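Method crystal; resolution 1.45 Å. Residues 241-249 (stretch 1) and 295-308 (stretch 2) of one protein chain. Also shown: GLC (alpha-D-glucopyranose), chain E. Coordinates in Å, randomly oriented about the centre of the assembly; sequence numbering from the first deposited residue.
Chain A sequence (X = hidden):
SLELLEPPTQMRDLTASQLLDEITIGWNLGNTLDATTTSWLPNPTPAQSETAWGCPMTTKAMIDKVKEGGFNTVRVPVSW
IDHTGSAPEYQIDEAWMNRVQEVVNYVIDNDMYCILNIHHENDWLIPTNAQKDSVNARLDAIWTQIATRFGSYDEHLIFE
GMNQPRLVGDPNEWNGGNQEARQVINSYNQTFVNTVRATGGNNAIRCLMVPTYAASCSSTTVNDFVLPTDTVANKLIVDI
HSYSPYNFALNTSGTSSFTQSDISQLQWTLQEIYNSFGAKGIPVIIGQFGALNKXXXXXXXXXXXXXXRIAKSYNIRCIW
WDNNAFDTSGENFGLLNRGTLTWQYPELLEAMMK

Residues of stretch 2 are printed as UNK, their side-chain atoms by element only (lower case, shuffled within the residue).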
# COMPACT_ATOMS: atom_id res chain seq x y z
N HIS A 241 3.90 0.79 -6.73
CA HIS A 241 4.16 2.14 -6.22
C HIS A 241 4.92 2.89 -7.31
O HIS A 241 5.85 2.36 -7.92
CB HIS A 241 4.98 2.11 -4.94
CG HIS A 241 4.39 1.26 -3.84
ND1 HIS A 241 4.98 1.15 -2.60
CD2 HIS A 241 3.30 0.47 -3.81
CE1 HIS A 241 4.27 0.33 -1.85
NE2 HIS A 241 3.24 -0.10 -2.57
N SER A 242 4.50 4.14 -7.58
CA SER A 242 5.10 4.89 -8.68
C SER A 242 5.24 6.36 -8.32
O SER A 242 4.42 7.20 -8.68
CB SER A 242 4.33 4.67 -9.99
OG SER A 242 5.06 5.15 -11.11
N TYR A 243 6.33 6.67 -7.61
CA TYR A 243 6.67 8.05 -7.26
C TYR A 243 7.45 8.63 -8.42
O TYR A 243 8.69 8.68 -8.42
CB TYR A 243 7.48 8.08 -5.98
CG TYR A 243 6.76 7.67 -4.73
CD1 TYR A 243 6.59 6.34 -4.39
CD2 TYR A 243 6.28 8.63 -3.84
CE1 TYR A 243 5.95 5.96 -3.22
CE2 TYR A 243 5.64 8.27 -2.67
CZ TYR A 243 5.47 6.94 -2.37
OH TYR A 243 4.83 6.59 -1.20
N SER A 244 6.72 9.08 -9.44
CA SER A 244 7.30 9.39 -10.73
C SER A 244 6.94 10.80 -11.15
O SER A 244 5.79 11.24 -10.95
CB SER A 244 6.75 8.40 -11.77
OG SER A 244 6.89 7.06 -11.33
N PRO A 245 7.88 11.54 -11.76
CA PRO A 245 9.28 11.14 -12.00
C PRO A 245 10.11 11.18 -10.72
O PRO A 245 9.91 12.06 -9.89
CB PRO A 245 9.77 12.18 -13.01
CG PRO A 245 8.94 13.39 -12.74
CD PRO A 245 7.58 12.86 -12.36
N TYR A 246 11.06 10.25 -10.59
CA TYR A 246 11.75 10.03 -9.32
C TYR A 246 12.40 11.30 -8.78
O TYR A 246 12.24 11.64 -7.60
CB TYR A 246 12.79 8.92 -9.46
CG TYR A 246 13.71 8.82 -8.27
CD1 TYR A 246 13.27 8.25 -7.08
CD2 TYR A 246 15.01 9.30 -8.32
CE1 TYR A 246 14.09 8.17 -5.98
CE2 TYR A 246 15.85 9.22 -7.21
CZ TYR A 246 15.38 8.65 -6.04
OH TYR A 246 16.19 8.56 -4.93
N ASN A 247 13.19 11.99 -9.60
CA ASN A 247 13.96 13.11 -9.07
C ASN A 247 13.06 14.19 -8.48
O ASN A 247 13.36 14.76 -7.43
CB ASN A 247 14.89 13.69 -10.14
CG ASN A 247 16.12 12.84 -10.35
OD1 ASN A 247 16.61 12.20 -9.41
ND2 ASN A 247 16.62 12.81 -11.57
N PHE A 248 11.94 14.46 -9.15
CA PHE A 248 10.99 15.47 -8.68
C PHE A 248 10.21 14.97 -7.47
O PHE A 248 10.06 15.69 -6.47
CB PHE A 248 10.03 15.80 -9.82
CG PHE A 248 8.90 16.72 -9.44
CD1 PHE A 248 9.12 18.08 -9.30
CD2 PHE A 248 7.61 16.23 -9.22
CE1 PHE A 248 8.11 18.93 -8.95
CE2 PHE A 248 6.59 17.10 -8.87
CZ PHE A 248 6.83 18.44 -8.74
N ALA A 249 9.71 13.75 -7.55
CA ALA A 249 8.67 13.28 -6.64
C ALA A 249 9.20 12.66 -5.36
O ALA A 249 8.55 12.77 -4.31
CB ALA A 249 7.79 12.25 -7.37
N UNK A 295 8.43 23.20 -1.56
CA UNK A 295 8.02 24.60 -1.60
C UNK A 295 7.84 25.05 -3.05
O UNK A 295 8.26 26.13 -3.46
o UNK A 295 10.19 24.68 1.15
n UNK A 295 7.95 24.78 1.30
c UNK A 295 8.99 25.45 -0.79
c UNK A 295 9.10 24.95 0.65
N UNK A 296 7.13 24.20 -3.79
CA UNK A 296 7.04 24.26 -5.24
C UNK A 296 5.60 23.99 -5.66
O UNK A 296 5.30 23.05 -6.40
c UNK A 296 7.70 21.75 -5.32
n UNK A 296 8.11 20.78 -6.12
c UNK A 296 7.98 23.20 -5.83
o UNK A 296 7.15 21.52 -4.24
N UNK A 297 4.66 24.81 -5.20
CA UNK A 297 3.26 24.41 -5.33
C UNK A 297 2.82 24.42 -6.79
O UNK A 297 2.04 23.55 -7.21
c UNK A 297 0.91 23.15 -3.79
c UNK A 297 2.20 26.64 -4.93
c UNK A 297 0.94 24.57 -4.36
c UNK A 297 2.33 25.22 -4.42
N UNK A 298 3.31 25.36 -7.60
CA UNK A 298 2.86 25.39 -9.00
C UNK A 298 3.30 24.13 -9.73
O UNK A 298 2.52 23.54 -10.50
n UNK A 298 3.28 29.05 -9.43
o UNK A 298 1.55 27.85 -8.65
c UNK A 298 2.65 27.91 -9.21
c UNK A 298 3.35 26.65 -9.71
N UNK A 299 4.53 23.67 -9.48
CA UNK A 299 4.99 22.44 -10.11
C UNK A 299 4.25 21.21 -9.62
O UNK A 299 3.92 20.32 -10.41
N UNK A 300 3.98 21.14 -8.32
CA UNK A 300 3.24 19.98 -7.83
C UNK A 300 1.80 19.98 -8.32
O UNK A 300 1.24 18.90 -8.56
n UNK A 300 4.09 19.67 -3.36
n UNK A 300 3.22 20.08 -1.29
c UNK A 300 4.60 18.82 -4.43
c UNK A 300 4.67 19.57 -5.75
c UNK A 300 3.29 19.90 -6.30
n UNK A 300 3.65 17.92 -1.92
c UNK A 300 3.65 19.21 -2.19
N UNK A 301 1.19 21.15 -8.48
CA UNK A 301 -0.17 21.23 -9.04
C UNK A 301 -0.19 20.73 -10.47
O UNK A 301 -1.06 19.94 -10.86
c UNK A 301 -0.72 22.66 -8.91
c UNK A 301 -1.98 22.84 -9.75
c UNK A 301 -1.02 22.98 -7.44
N UNK A 302 0.78 21.17 -11.28
CA UNK A 302 0.83 20.71 -12.67
C UNK A 302 1.10 19.22 -12.74
O UNK A 302 0.45 18.49 -13.50
c UNK A 302 0.88 21.55 -15.67
c UNK A 302 3.34 21.89 -15.44
c UNK A 302 2.12 21.17 -14.88
c UNK A 302 1.92 21.49 -13.41
N UNK A 303 2.06 18.74 -11.94
CA UNK A 303 2.34 17.31 -11.86
C UNK A 303 1.10 16.54 -11.43
O UNK A 303 0.74 15.53 -12.04
c UNK A 303 4.41 14.71 -11.08
c UNK A 303 3.53 13.72 -9.28
c UNK A 303 1.90 14.64 -7.28
c UNK A 303 3.51 17.09 -10.89
n UNK A 303 4.33 13.52 -10.38
c UNK A 303 2.32 13.31 -7.29
c UNK A 303 3.11 15.06 -9.30
c UNK A 303 3.68 15.67 -10.46
c UNK A 303 2.28 15.53 -8.27
c UNK A 303 3.15 12.83 -8.27
N UNK A 304 0.42 17.01 -10.39
CA UNK A 304 -0.69 16.26 -9.83
C UNK A 304 -1.89 16.19 -10.76
O UNK A 304 -2.52 15.13 -10.88
N UNK A 305 -2.23 17.30 -11.41
CA UNK A 305 -3.32 17.27 -12.38
C UNK A 305 -3.04 16.24 -13.46
O UNK A 305 -3.92 15.45 -13.83
c UNK A 305 -3.96 21.10 -12.90
o UNK A 305 -3.16 21.33 -13.83
o UNK A 305 -4.87 21.90 -12.57
c UNK A 305 -3.85 19.79 -12.13
c UNK A 305 -3.50 18.64 -13.04
N UNK A 306 -1.81 16.23 -13.98
CA UNK A 306 -1.49 15.34 -15.09
C UNK A 306 -1.36 13.90 -14.64
O UNK A 306 -1.76 12.98 -15.37
n UNK A 306 -0.23 18.20 -16.27
o UNK A 306 -1.04 16.79 -17.82
c UNK A 306 -0.24 15.84 -15.80
c UNK A 306 -0.52 16.99 -16.72
N UNK A 307 -0.80 13.66 -13.45
CA UNK A 307 -0.69 12.29 -12.95
C UNK A 307 -2.06 11.62 -12.90
O UNK A 307 -2.26 10.54 -13.47
c UNK A 307 0.53 10.94 -11.12
o UNK A 307 1.93 7.24 -9.89
c UNK A 307 2.37 9.49 -10.55
c UNK A 307 -0.00 12.29 -11.57
c UNK A 307 -0.34 9.89 -10.86
c UNK A 307 0.13 8.67 -10.45
c UNK A 307 1.49 8.47 -10.31
c UNK A 307 1.89 10.72 -10.96
N UNK A 308 -3.03 12.27 -12.26
CA UNK A 308 -4.36 11.67 -12.12
C UNK A 308 -5.08 11.59 -13.46
O UNK A 308 -5.78 10.60 -13.72
c UNK A 308 -5.00 12.09 -9.63
c UNK A 308 -5.45 10.66 -9.33
c UNK A 308 -5.19 12.45 -11.10
c UNK A 308 -3.56 12.27 -9.18
C1 GLC E . 7.46 3.06 -0.15
C2 GLC E . 7.00 2.70 1.25
C3 GLC E . 6.63 3.77 2.19
C4 GLC E . 7.62 4.90 2.13
C5 GLC E . 7.57 5.44 0.72
C6 GLC E . 8.34 6.74 0.51
O1 GLC E . 6.50 3.11 -1.13
O2 GLC E . 5.96 1.70 1.11
O3 GLC E . 6.63 3.17 3.54
O4 GLC E . 7.27 5.89 3.10
O5 GLC E . 8.14 4.43 -0.20
O6 GLC E . 9.67 6.57 0.72
O HOH W 1 8.21 17.90 -5.53

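Position 295 has two side-chain carbons, the second carrying one oxygen and one nitrogen. It is exposed and out of reach of stretch 1. It is Asn-295.

Position 296 has the same atoms: two carbons, then one oxygen and one nitrogen. Its CB points toward stretch 1, and its nitrogen lies near the ring of Phe-248. This is Asn-296, with ND2 3.4 Å from Phe-248 CE1. Water 1 joins the same pair: it accepts from Asn-296 ND2 (2.9 Å) and donates to Phe-248 O (3.0 Å).

Position 297 has four carbons, forked at the first, with one arm two carbons long. It is out of reach of stretch 1. It is Ile-297.

Position 298 again shows two carbons, an oxygen and a nitrogen, far from stretch 1. It is Asn-298.

Position 299 has no side-chain atoms, so it is Gly-299. Its O is 3.8 Å from Phe-248 CZ.

Position 300 has three carbons, a nitrogen, then a carbon with two more nitrogens. It is Arg-300. Its CG packs 3.9 Å from Phe-248 CZ.

Position 301 has three carbons, forked at the first and out of reach: Val-301. Position 302 has four carbons, forked at the second, also out of reach: Leu-302.

Position 303 has one carbon, then fused five- and six-membered rings with eight carbons and one nitrogen. The ring nitrogen reaches Ser-244 O. This is Trp-303. Trp-303 NE1 donates to Ser-244 O at 2.8 Å, nearly straight at 171°. Phe-248 CE2 lies over one ring face, 3.6 Å from Trp-303 CG, while Pro-245 CD sits at the edge, 3.9 Å from Trp-303 CD1.

Position 304 has no side chain: Gly-304. An ideal CB here would be crowded by Arg-300 O.

Position 305 has three carbons, the third carrying two oxygens. It is out of reach of stretch 1: Glu-305.

Position 306 has two carbons, an oxygen and a nitrogen. It is Asn-306, whose ND2 donates to Leu-302 O (2.9 Å) within the helix.

Position 307 has one carbon, then a six-carbon ring bearing one oxygen, which meets Ser-242 O. It is Tyr-307, and OH donates to Ser-242 O at 2.8 Å.

Position 308 has four carbons, forked at the second, and no contact. It is Leu-308.

Asn-296 at the N-cap and Gly-299, Arg-300, Trp-303 and Tyr-307 of the helix make the contacts. CA-to-CB points toward stretch 1 at 296, 303 and 307 and sideways at 300. Phe-248 packs against the first four. Trp-303 and Tyr-307 hold the loop by backbone carbonyls, not serine hydroxyls.

Stretch 2 (295-308) NNINGRVLWGENYL
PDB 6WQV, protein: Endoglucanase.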